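Local coordinates for protein adhesin (Streptococcus sanguinis SK1 = NCTC 7863, PDB 6VU6) that binds sialylated, galactose-containing glycans through Siglec-like domains and probably attaches the bacterium to host glycoproteins, at residues E20-F25 against T78-I83; V40-G45 against Y96-R101; P126-Y131 against S188-A193. All coordinates share one frame; numbering follows the deposited sequence.

Contact 1. Residues E20-F25 against T78-I83; sequences EEFEFF and TRVYGI
Phe22 and Phe24 lay their rings against Gly82 and Val80 where strands 21-29 and 76-83 run antiparallel within one sheet of the Siglec-like, immunoglobulin-type beta sandwich. The hydrogen-bonded pairs Phe22 with Gly82 and Phe24 with Val80 fix the register. Both rings lean toward the partner strand because CG lies between the backbone N and the carbonyl carbon (chi1 65° in each). Phe22 thereby slides a face under the glycine, whose N stands 3.5 Å above the ring plane over its centre, and Gly82 CA adds an off-centre CH-pi contact. Phe24 turns a face to the flank of the valine: Val80 CB sits 3.9 Å from the Phe24 centroid, and Val80 CG1 meets Phe24 CE1 at 3.5 Å. Phe120 of the opposing sheet packs edge-to-face on Phe24, which places these rings in the sandwich core.

The other face of the sheet is more polar. Glu21 CG runs beside Ile83 CG1, and Phe25 brings CE2 to Arg79 CB. The extended Arg79 crosses Glu23 nearly at right angles and spreads its guanidinium over the Tyr81 ring, Arg79 NH2 lying above the ring centre. In the salt bridge with Glu23, Arg79 NE meets Glu23 OE1 at 2.6 Å, on the anti side of the carboxylate and close to the guanidinium plane, while Arg79 NH1 approaches the same oxygen at 3.1 Å in a weak, bent bond.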
loop_
_atom_site.group_PDB
_atom_site.type_symbol
_atom_site.label_atom_id
_atom_site.label_comp_id
_atom_site.label_asym_id
_atom_site.label_seq_id
_atom_site.Cartn_x
_atom_site.Cartn_y
_atom_site.Cartn_z
ATOM N N GLU A 20 -34.175 -3.774 -1.459
ATOM C CA GLU A 20 -33.586 -2.832 -2.440
ATOM C C GLU A 20 -34.640 -2.349 -3.430
ATOM O O GLU A 20 -35.708 -2.867 -3.425
ATOM C CB GLU A 20 -32.426 -3.489 -3.180
ATOM C CG GLU A 20 -31.368 -4.083 -2.287
ATOM C CD GLU A 20 -30.001 -4.195 -2.929
ATOM O OE1 GLU A 20 -29.925 -4.099 -4.141
ATOM O OE2 GLU A 20 -29.015 -4.398 -2.204
ATOM N N GLU A 21 -34.333 -1.359 -4.235
ATOM C CA GLU A 21 -35.332 -0.977 -5.244
ATOM C C GLU A 21 -35.107 -1.768 -6.530
ATOM O O GLU A 21 -34.034 -2.220 -6.741
ATOM C CB GLU A 21 -35.217 0.487 -5.626
ATOM C CG GLU A 21 -34.883 1.396 -4.500
ATOM C CD GLU A 21 -34.082 2.563 -5.019
ATOM O OE1 GLU A 21 -33.121 2.992 -4.333
ATOM O OE2 GLU A 21 -34.392 2.997 -6.140
ATOM N N PHE A 22 -36.167 -2.002 -7.273
ATOM C CA PHE A 22 -36.068 -2.592 -8.606
ATOM C C PHE A 22 -36.709 -1.667 -9.634
ATOM O O PHE A 22 -37.459 -0.742 -9.295
ATOM C CB PHE A 22 -36.734 -3.955 -8.700
ATOM C CG PHE A 22 -38.214 -3.910 -8.495
ATOM C CD1 PHE A 22 -38.725 -3.950 -7.219
ATOM C CD2 PHE A 22 -39.106 -3.810 -9.576
ATOM C CE1 PHE A 22 -40.102 -3.918 -6.994
ATOM C CE2 PHE A 22 -40.489 -3.772 -9.371
ATOM C CZ PHE A 22 -40.990 -3.819 -8.071
ATOM N N GLU A 23 -36.455 -1.975 -10.904
ATOM C CA GLU A 23 -36.945 -1.163 -12.008
ATOM C C GLU A 23 -36.623 -1.860 -13.310
ATOM O O GLU A 23 -35.524 -2.379 -13.478
ATOM C CB GLU A 23 -36.331 0.242 -11.997
ATOM C CG GLU A 23 -36.532 0.998 -13.293
ATOM C CD GLU A 23 -35.797 2.324 -13.313
ATOM O OE1 GLU A 23 -36.391 3.340 -12.896
ATOM O OE2 GLU A 23 -34.625 2.357 -13.745
ATOM N N PHE A 24 -37.580 -1.891 -14.225
ATOM C CA PHE A 24 -37.354 -2.402 -15.565
ATOM C C PHE A 24 -38.374 -1.732 -16.480
ATOM O O PHE A 24 -39.283 -1.038 -16.015
ATOM C CB PHE A 24 -37.453 -3.937 -15.587
ATOM C CG PHE A 24 -38.824 -4.479 -15.259
ATOM C CD1 PHE A 24 -39.239 -4.647 -13.934
ATOM C CD2 PHE A 24 -39.698 -4.854 -16.283
ATOM C CE1 PHE A 24 -40.504 -5.174 -13.643
ATOM C CE2 PHE A 24 -40.951 -5.390 -16.003
ATOM C CZ PHE A 24 -41.364 -5.549 -14.677
ATOM N N PHE A 25 -38.229 -1.944 -17.791
ATOM C CA PHE A 25 -39.027 -1.222 -18.782
ATOM C C PHE A 25 -39.742 -2.177 -19.720
ATOM O O PHE A 25 -39.167 -3.168 -20.185
ATOM C CB PHE A 25 -38.175 -0.232 -19.589
ATOM C CG PHE A 25 -37.680 0.909 -18.768
ATOM C CD1 PHE A 25 -36.483 0.798 -18.052
ATOM C CD2 PHE A 25 -38.429 2.069 -18.651
ATOM C CE1 PHE A 25 -36.035 1.842 -17.252
ATOM C CE2 PHE A 25 -37.988 3.122 -17.857
ATOM C CZ PHE A 25 -36.789 3.009 -17.158
ATOM N N THR A 78 -42.771 1.795 -20.714
ATOM C CA THR A 78 -43.485 1.795 -19.425
ATOM C C THR A 78 -42.522 1.390 -18.312
ATOM O O THR A 78 -41.946 0.346 -18.443
ATOM C CB THR A 78 -44.711 0.884 -19.456
ATOM O OG1 THR A 78 -45.671 1.457 -20.321
ATOM C CG2 THR A 78 -45.302 0.677 -18.086
ATOM N N ARG A 79 -42.393 2.211 -17.287
ATOM C CA ARG A 79 -41.534 1.924 -16.144
ATOM C C ARG A 79 -42.300 1.140 -15.081
ATOM O O ARG A 79 -43.326 1.609 -14.589
ATOM C CB ARG A 79 -41.026 3.238 -15.566
ATOM C CG ARG A 79 -40.039 3.107 -14.409
ATOM C CD ARG A 79 -39.709 4.503 -13.854
ATOM N NE ARG A 79 -38.719 4.450 -12.785
ATOM C CZ ARG A 79 -38.925 4.865 -11.536
ATOM N NH1 ARG A 79 -37.946 4.753 -10.648
ATOM N NH2 ARG A 79 -40.086 5.400 -11.170
ATOM N N VAL A 80 -41.811 -0.049 -14.731
ATOM C CA VAL A 80 -42.324 -0.829 -13.594
ATOM C C VAL A 80 -41.256 -0.790 -12.510
ATOM O O VAL A 80 -40.098 -1.103 -12.786
ATOM C CB VAL A 80 -42.636 -2.295 -13.974
ATOM C CG1 VAL A 80 -43.198 -3.063 -12.784
ATOM C CG2 VAL A 80 -43.556 -2.391 -15.207
ATOM N N TYR A 81 -41.624 -0.401 -11.285
ATOM C CA TYR A 81 -40.598 -0.184 -10.259
ATOM C C TYR A 81 -41.187 -0.361 -8.868
ATOM O O TYR A 81 -42.402 -0.493 -8.698
ATOM C CB TYR A 81 -39.968 1.214 -10.386
ATOM C CG TYR A 81 -40.965 2.324 -10.174
ATOM C CD1 TYR A 81 -41.936 2.590 -11.131
ATOM C CD2 TYR A 81 -40.961 3.085 -9.011
ATOM C CE1 TYR A 81 -42.866 3.585 -10.948
ATOM C CE2 TYR A 81 -41.901 4.095 -8.812
ATOM C CZ TYR A 81 -42.846 4.339 -9.790
ATOM O OH TYR A 81 -43.785 5.336 -9.623
ATOM N N GLY A 82 -40.307 -0.332 -7.872
ATOM C CA GLY A 82 -40.734 -0.311 -6.479
ATOM C C GLY A 82 -39.643 -0.805 -5.540
ATOM O O GLY A 82 -38.585 -1.259 -5.962
ATOM N N ILE A 83 -39.942 -0.725 -4.234
ATOM C CA ILE A 83 -39.002 -1.141 -3.183
ATOM C C ILE A 83 -39.552 -2.361 -2.443
ATOM O O ILE A 83 -40.556 -2.255 -1.724
ATOM C CB ILE A 83 -38.723 -0.003 -2.188
ATOM C CG1 ILE A 83 -38.158 1.220 -2.911
ATOM C CG2 ILE A 83 -37.732 -0.477 -1.114
ATOM C CD1 ILE A 83 -38.104 2.463 -2.052
#

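Contact 2. Residues V40-G45 against Y96-R101; sequences VRNIEG and YTKYVR. With SIA (N-acetyl-alpha-neuraminic acid), chain C; GAL (beta-D-galactopyranose), chain B.
Lys98 reaches across from strand 95-104 to Asn42 and on to a bound sialic acid, in a Tyr-Thr-Lys-Tyr sequence that reads as a form of the ΦTRX motif of Siglec-like adhesins. Its CB rests 4.1 Å from Val40 CG1, beside the carbonyl O of Arg41. A bend at chi2 (-52°) then turns the chain along Asn42, so that Lys98 CD passes 3.5 Å from Asn42 OD1, and Lys98 CE is near both that oxygen and SIA O8. At the tip, Lys98 NZ bonds to Asn42 OD1 at 2.7 Å from well above the amide plane, to SIA O8 at 3.0 Å, more weakly to SIA O9, and also to Asp53 O. The ammonium thus ties Asn42 and Asp53 to the glycerol side chain of the sialic acid. The amide that receives it is itself steadied: Asn42 ND2 bonds to Glu44 OE2, almost in the amide plane, and to Asp53.

Thr97 holds the sialic acid carboxylate with two donors, its N to SIA O1B in a nearly straight bond (2.9 Å, 174°) and its OG1 to SIA O1A. Tyr99 serves the galactose: Tyr99 OH and GAL O6 share a hydrogen bond of 2.8 Å, while Ile43 CD1 sits over the centre of the Tyr99 ring. A water joins Ile43 N to Thr97 O. Farther along, the guanidinium groups of Arg41 and Arg101 are bridged by another water; Arg41 also bonds to Ala46 O, and Arg101 to Thr110 O and Asp47.

The backbone pairing of Arg41 with Tyr99 makes strand 35-41 the outer neighbour of strand 95-104, whose other side is taken by strand 119-125.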
loop_
_atom_site.group_PDB
_atom_site.type_symbol
_atom_site.label_atom_id
_atom_site.label_comp_id
_atom_site.label_asym_id
_atom_site.label_seq_id
_atom_site.Cartn_x
_atom_site.Cartn_y
_atom_site.Cartn_z
ATOM N N VAL A 40 -50.935 -2.955 -15.853
ATOM C CA VAL A 40 -50.310 -4.087 -15.150
ATOM C C VAL A 40 -51.300 -4.617 -14.115
ATOM O O VAL A 40 -51.884 -3.829 -13.361
ATOM C CB VAL A 40 -49.003 -3.676 -14.447
ATOM C CG1 VAL A 40 -48.305 -4.917 -13.854
ATOM C CG2 VAL A 40 -48.098 -2.901 -15.396
ATOM N N ARG A 41 -51.484 -5.937 -14.052
ATOM C CA ARG A 41 -52.566 -6.430 -13.200
ATOM C C ARG A 41 -52.371 -7.892 -12.812
ATOM O O ARG A 41 -51.671 -8.647 -13.487
ATOM C CB ARG A 41 -53.910 -6.253 -13.895
ATOM C CG ARG A 41 -53.996 -6.872 -15.291
ATOM C CD ARG A 41 -55.053 -7.950 -15.282
ATOM N NE ARG A 41 -56.240 -7.587 -16.017
ATOM C CZ ARG A 41 -57.428 -8.163 -15.852
ATOM N NH1 ARG A 41 -57.605 -9.137 -14.964
ATOM N NH2 ARG A 41 -58.424 -7.768 -16.619
ATOM N N ASN A 42 -52.996 -8.271 -11.692
ATOM C CA ASN A 42 -53.219 -9.683 -11.349
ATOM C C ASN A 42 -54.024 -10.394 -12.427
ATOM O O ASN A 42 -54.842 -9.782 -13.108
ATOM C CB ASN A 42 -54.015 -9.790 -10.043
ATOM C CG ASN A 42 -53.220 -9.347 -8.839
ATOM O OD1 ASN A 42 -52.133 -8.799 -8.975
ATOM N ND2 ASN A 42 -53.760 -9.585 -7.650
ATOM N N ILE A 43 -53.823 -11.679 -12.520
ATOM C CA ILE A 43 -54.558 -12.480 -13.524
ATOM C C ILE A 43 -56.058 -12.484 -13.225
ATOM O O ILE A 43 -56.781 -12.351 -14.160
ATOM C CB ILE A 43 -54.004 -13.898 -13.682
ATOM C CG1 ILE A 43 -54.788 -14.662 -14.741
ATOM C CG2 ILE A 43 -53.978 -14.635 -12.366
ATOM C CD1 ILE A 43 -54.743 -14.083 -16.110
ATOM N N GLU A 44 -56.474 -12.617 -11.964
ATOM C CA GLU A 44 -57.904 -12.648 -11.615
ATOM C C GLU A 44 -58.540 -11.282 -11.815
ATOM O O GLU A 44 -57.882 -10.311 -11.734
ATOM C CB GLU A 44 -58.219 -12.869 -10.135
ATOM C CG GLU A 44 -57.152 -13.471 -9.274
ATOM C CD GLU A 44 -56.006 -12.570 -8.903
ATOM O OE1 GLU A 44 -54.981 -12.790 -9.451
ATOM O OE2 GLU A 44 -56.155 -11.708 -8.042
ATOM N N GLY A 45 -59.849 -11.275 -11.870
ATOM C CA GLY A 45 -60.630 -10.061 -12.081
ATOM C C GLY A 45 -61.262 -10.107 -13.443
ATOM O O GLY A 45 -60.807 -10.878 -14.284
ATOM N N TYR A 96 -44.041 -13.380 -7.982
ATOM C CA TYR A 96 -45.292 -12.758 -8.409
ATOM C C TYR A 96 -45.359 -12.755 -9.933
ATOM O O TYR A 96 -44.473 -12.213 -10.593
ATOM C CB TYR A 96 -45.434 -11.330 -7.862
ATOM C CG TYR A 96 -45.391 -11.195 -6.341
ATOM C CD1 TYR A 96 -46.534 -11.380 -5.552
ATOM C CD2 TYR A 96 -44.206 -10.869 -5.693
ATOM C CE1 TYR A 96 -46.490 -11.249 -4.176
ATOM C CE2 TYR A 96 -44.155 -10.745 -4.315
ATOM C CZ TYR A 96 -45.301 -10.931 -3.555
ATOM O OH TYR A 96 -45.252 -10.803 -2.169
ATOM N N THR A 97 -46.404 -13.355 -10.502
ATOM C CA THR A 97 -46.636 -13.308 -11.947
ATOM C C THR A 97 -47.698 -12.262 -12.231
ATOM O O THR A 97 -48.845 -12.432 -11.825
ATOM C CB THR A 97 -47.093 -14.652 -12.491
ATOM O OG1 THR A 97 -46.288 -15.700 -11.957
ATOM C CG2 THR A 97 -46.978 -14.661 -14.011
ATOM N N LYS A 98 -47.325 -11.201 -12.917
ATOM C CA LYS A 98 -48.248 -10.088 -13.260
ATOM C C LYS A 98 -48.353 -9.951 -14.781
ATOM O O LYS A 98 -47.403 -10.187 -15.452
ATOM C CB LYS A 98 -47.869 -8.791 -12.559
ATOM C CG LYS A 98 -47.780 -8.862 -11.047
ATOM C CD LYS A 98 -48.967 -9.435 -10.363
ATOM C CE LYS A 98 -48.722 -9.864 -8.936
ATOM N NZ LYS A 98 -49.948 -10.203 -8.213
ATOM N N TYR A 99 -49.502 -9.527 -15.238
ATOM C CA TYR A 99 -49.881 -9.493 -16.658
ATOM C C TYR A 99 -49.921 -8.073 -17.200
ATOM O O TYR A 99 -50.412 -7.199 -16.570
ATOM C CB TYR A 99 -51.199 -10.230 -16.818
ATOM C CG TYR A 99 -51.038 -11.690 -16.565
ATOM C CD1 TYR A 99 -51.018 -12.194 -15.283
ATOM C CD2 TYR A 99 -50.859 -12.559 -17.606
ATOM C CE1 TYR A 99 -50.871 -13.539 -15.041
ATOM C CE2 TYR A 99 -50.695 -13.901 -17.384
ATOM C CZ TYR A 99 -50.678 -14.394 -16.098
ATOM O OH TYR A 99 -50.478 -15.709 -15.908
ATOM N N VAL A 100 -49.423 -7.937 -18.407
ATOM C CA VAL A 100 -49.328 -6.626 -19.084
ATOM C C VAL A 100 -50.177 -6.599 -20.349
ATOM O O VAL A 100 -50.081 -7.485 -21.131
ATOM C CB VAL A 100 -47.887 -6.199 -19.348
ATOM C CG1 VAL A 100 -47.865 -4.818 -19.978
ATOM C CG2 VAL A 100 -47.065 -6.230 -18.085
ATOM N N ARG A 101 -50.986 -5.566 -20.476
ATOM C CA ARG A 101 -51.876 -5.385 -21.606
ATOM C C ARG A 101 -51.662 -3.994 -22.179
ATOM O O ARG A 101 -51.254 -3.083 -21.456
ATOM C CB ARG A 101 -53.322 -5.575 -21.167
ATOM C CG ARG A 101 -53.546 -6.834 -20.331
ATOM C CD ARG A 101 -54.985 -7.024 -19.948
ATOM N NE ARG A 101 -55.715 -7.539 -21.083
ATOM C CZ ARG A 101 -57.032 -7.551 -21.180
ATOM N NH1 ARG A 101 -57.767 -7.068 -20.184
ATOM N NH2 ARG A 101 -57.608 -8.039 -22.272
HETATM C C1 SIA C . -47.733 -16.098 -8.703
HETATM C C2 SIA C . -48.535 -17.031 -7.633
HETATM C C3 SIA C . -47.712 -17.962 -6.708
HETATM C C4 SIA C . -46.803 -17.213 -5.736
HETATM C C5 SIA C . -47.623 -16.202 -4.933
HETATM C C6 SIA C . -48.520 -15.387 -5.905
HETATM C C7 SIA C . -49.429 -14.348 -5.221
HETATM C C8 SIA C . -50.352 -13.701 -6.265
HETATM C C9 SIA C . -51.363 -12.837 -5.532
HETATM C C10 SIA C . -46.698 -15.233 -2.890
HETATM C C11 SIA C . -45.713 -14.250 -2.259
HETATM N N5 SIA C . -46.730 -15.291 -4.246
HETATM O O1A SIA C . -46.680 -16.565 -9.225
HETATM O O1B SIA C . -48.254 -14.947 -8.967
HETATM O O4 SIA C . -46.184 -18.071 -4.771
HETATM O O6 SIA C . -49.350 -16.242 -6.692
HETATM O O7 SIA C . -50.173 -14.927 -4.162
HETATM O O8 SIA C . -49.596 -12.981 -7.249
HETATM O O9 SIA C . -51.224 -11.512 -6.019
HETATM O O10 SIA C . -47.413 -15.939 -2.194
HETATM C C1 GAL B . -52.837 -17.861 -9.802
HETATM C C2 GAL B . -51.777 -18.228 -8.788
HETATM C C3 GAL B . -50.508 -17.443 -9.021
HETATM C C4 GAL B . -50.074 -17.651 -10.492
HETATM C C5 GAL B . -51.233 -17.178 -11.392
HETATM C C6 GAL B . -51.082 -17.445 -12.866
HETATM O O2 GAL B . -52.213 -18.004 -7.438
HETATM O O3 GAL B . -49.474 -17.899 -8.140
HETATM O O4 GAL B . -49.852 -19.021 -10.714
HETATM O O5 GAL B . -52.387 -17.901 -11.100
HETATM O O6 GAL B . -50.020 -16.765 -13.397
HETATM O O HOH W 1 -57.480 -5.080 -17.869
HETATM O O HOH W 2 -51.771 -12.543 -10.865
#

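Contact 3. Residues P126-Y131 against S188-A193; sequences PQTEKY and STDTIA. With CA (calcium ion), chain H.
Thr128 and Asp190 share a calcium ion at the junction where the Siglec-like domain meets the Rib-type domain, joining a turn with helical backbone angles, 127-130, to the edge strand 189-192 of a three-stranded antiparallel sheet.

The metal bonds come mainly from the turn. Thr128 O at 2.3 Å and Tyr131 O at 2.4 Å are the closer ligands to the calcium ion, and Thr128 OG1 and a water add to them. From the strand comes the carboxylate of Asp190, so the ion links both sides of the junction.

Polar bonds reinforce this link. The hydroxyl of Thr128, placed with OG1 anti to the backbone N (chi1 -175°), faces strand and metal together, and Thr128 OG1 donates to Thr189 O at 2.6 Å. One residue earlier, Ser188 OG accepts from Thr128 N at 3.0 Å, a bent bond; Asp186 is a further partner of that hydroxyl and also receives Gln127 N. Lys130 forms a salt bridge and Gln127 a hydrogen bond with Glu20 of the Siglec-like domain, so the same turn is held from both domains.

Apolar contact is slight. Ser188 CB rests on Thr128 CG2, 3.6 Å away, and on Pro126 CB.

Asp190 binds through one oxygen: its OD2 lies 2.7 Å from the calcium ion, while its OD1 stays back at 3.5 Å.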
loop_
_atom_site.group_PDB
_atom_site.type_symbol
_atom_site.label_atom_id
_atom_site.label_comp_id
_atom_site.label_asym_id
_atom_site.label_seq_id
_atom_site.Cartn_x
_atom_site.Cartn_y
_atom_site.Cartn_z
ATOM N N PRO A 126 -32.841 -13.073 -1.358
ATOM C CA PRO A 126 -32.161 -12.389 -0.254
ATOM C C PRO A 126 -30.926 -11.671 -0.757
ATOM O O PRO A 126 -30.362 -12.005 -1.802
ATOM C CB PRO A 126 -31.799 -13.520 0.719
ATOM C CG PRO A 126 -31.802 -14.746 -0.100
ATOM C CD PRO A 126 -32.778 -14.537 -1.222
ATOM N N GLN A 127 -30.524 -10.656 -0.000
ATOM C CA GLN A 127 -29.401 -9.817 -0.400
ATOM C C GLN A 127 -28.101 -10.603 -0.498
ATOM O O GLN A 127 -27.200 -10.230 -1.254
ATOM C CB GLN A 127 -29.251 -8.666 0.583
ATOM C CG GLN A 127 -30.138 -7.492 0.317
ATOM C CD GLN A 127 -29.845 -6.358 1.275
ATOM O OE1 GLN A 127 -30.177 -6.433 2.461
ATOM N NE2 GLN A 127 -29.198 -5.311 0.776
ATOM N N THR A 128 -27.975 -11.681 0.274
ATOM C CA THR A 128 -26.773 -12.495 0.183
ATOM C C THR A 128 -26.623 -13.117 -1.202
ATOM O O THR A 128 -25.495 -13.300 -1.675
ATOM C CB THR A 128 -26.770 -13.562 1.297
ATOM O OG1 THR A 128 -25.537 -14.305 1.289
ATOM C CG2 THR A 128 -27.944 -14.514 1.201
ATOM N N GLU A 129 -27.741 -13.407 -1.885
ATOM C CA GLU A 129 -27.698 -14.018 -3.208
ATOM C C GLU A 129 -27.235 -13.052 -4.283
ATOM O O GLU A 129 -26.970 -13.474 -5.413
ATOM C CB GLU A 129 -29.069 -14.565 -3.595
ATOM C CG GLU A 129 -29.450 -15.839 -2.852
ATOM C CD GLU A 129 -30.506 -16.637 -3.597
ATOM O OE1 GLU A 129 -30.831 -16.258 -4.746
ATOM O OE2 GLU A 129 -31.001 -17.641 -3.035
ATOM N N LYS A 130 -27.150 -11.772 -3.963
ATOM C CA LYS A 130 -26.604 -10.772 -4.859
ATOM C C LYS A 130 -25.100 -10.576 -4.679
ATOM O O LYS A 130 -24.413 -10.247 -5.650
ATOM C CB LYS A 130 -27.336 -9.440 -4.622
ATOM C CG LYS A 130 -26.858 -8.273 -5.455
ATOM C CD LYS A 130 -27.711 -7.067 -5.123
ATOM C CE LYS A 130 -27.245 -5.820 -5.852
ATOM N NZ LYS A 130 -27.749 -4.592 -5.163
ATOM N N TYR A 131 -24.586 -10.768 -3.465
ATOM C CA TYR A 131 -23.146 -10.514 -3.216
ATOM C C TYR A 131 -22.317 -11.772 -2.937
ATOM O O TYR A 131 -22.772 -12.755 -2.374
ATOM C CB TYR A 131 -22.966 -9.473 -2.112
ATOM C CG TYR A 131 -23.703 -8.168 -2.273
ATOM C CD1 TYR A 131 -23.216 -7.146 -3.059
ATOM C CD2 TYR A 131 -24.870 -7.930 -1.591
ATOM C CE1 TYR A 131 -23.893 -5.943 -3.174
ATOM C CE2 TYR A 131 -25.555 -6.748 -1.684
ATOM C CZ TYR A 131 -25.057 -5.750 -2.476
ATOM O OH TYR A 131 -25.749 -4.600 -2.586
ATOM N N SER A 188 -30.018 -11.429 5.930
ATOM C CA SER A 188 -29.368 -12.584 5.280
ATOM C C SER A 188 -27.868 -12.481 5.525
ATOM O O SER A 188 -27.367 -11.403 5.722
ATOM C CB SER A 188 -29.715 -12.711 3.826
ATOM O OG SER A 188 -29.166 -11.686 3.063
ATOM N N THR A 189 -27.190 -13.602 5.439
ATOM C CA THR A 189 -25.787 -13.550 5.886
ATOM C C THR A 189 -24.807 -14.129 4.903
ATOM O O THR A 189 -25.169 -14.531 3.803
ATOM C CB THR A 189 -25.603 -14.401 7.141
ATOM O OG1 THR A 189 -26.247 -15.640 6.874
ATOM C CG2 THR A 189 -26.237 -13.768 8.361
ATOM N N ASP A 190 -23.579 -14.122 5.365
ATOM C CA ASP A 190 -22.481 -14.672 4.569
ATOM C C ASP A 190 -21.293 -14.939 5.459
ATOM O O ASP A 190 -21.002 -14.117 6.238
ATOM C CB ASP A 190 -22.083 -13.688 3.510
ATOM C CG ASP A 190 -22.028 -14.393 2.201
ATOM O OD1 ASP A 190 -22.160 -15.587 2.140
ATOM O OD2 ASP A 190 -21.928 -13.709 1.245
ATOM N N THR A 191 -20.595 -16.026 5.208
ATOM C CA THR A 191 -19.494 -16.424 6.099
ATOM C C THR A 191 -18.170 -16.590 5.373
ATOM O O THR A 191 -18.150 -17.178 4.327
ATOM C CB THR A 191 -19.795 -17.775 6.741
ATOM O OG1 THR A 191 -20.965 -17.633 7.527
ATOM C CG2 THR A 191 -18.705 -18.257 7.663
ATOM N N ILE A 192 -17.132 -16.002 5.940
ATOM C CA ILE A 192 -15.761 -16.298 5.533
ATOM C C ILE A 192 -15.172 -17.238 6.578
ATOM O O ILE A 192 -15.126 -16.903 7.767
ATOM C CB ILE A 192 -14.936 -15.008 5.388
ATOM C CG1 ILE A 192 -15.814 -13.911 4.799
ATOM C CG2 ILE A 192 -13.726 -15.201 4.448
ATOM C CD1 ILE A 192 -15.110 -12.574 4.664
ATOM N N ALA A 193 -14.783 -18.437 6.156
ATOM C CA ALA A 193 -14.272 -19.427 7.093
ATOM C C ALA A 193 -12.921 -18.996 7.668
ATOM O O ALA A 193 -12.146 -18.292 7.019
ATOM C CB ALA A 193 -14.143 -20.794 6.410
HETATM CA CA CA H . -23.630 -14.278 -0.723
HETATM O O HOH W 3 -24.799 -16.592 -1.160
#

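Contacts 1 and 2 belong to the two facing sheets of one Siglec-like sandwich, their segments alternating along the chain, whereas contact 3 joins that domain to the Rib-type domain. Contact 1 is half core and half surface, with aromatic packing inward and a salt bridge outward. Contact 2 is buried yet largely polar, as suits the end of a sheet that opens into a glycan site. Contact 3 is a surface contact held by calcium and hydroxyl bonds rather than by strand pairing. It meets contact 1 directly: Glu20 forms a salt bridge with Lys130, while contact 2 stays about 12 Å from contact 3 at the nearest atoms.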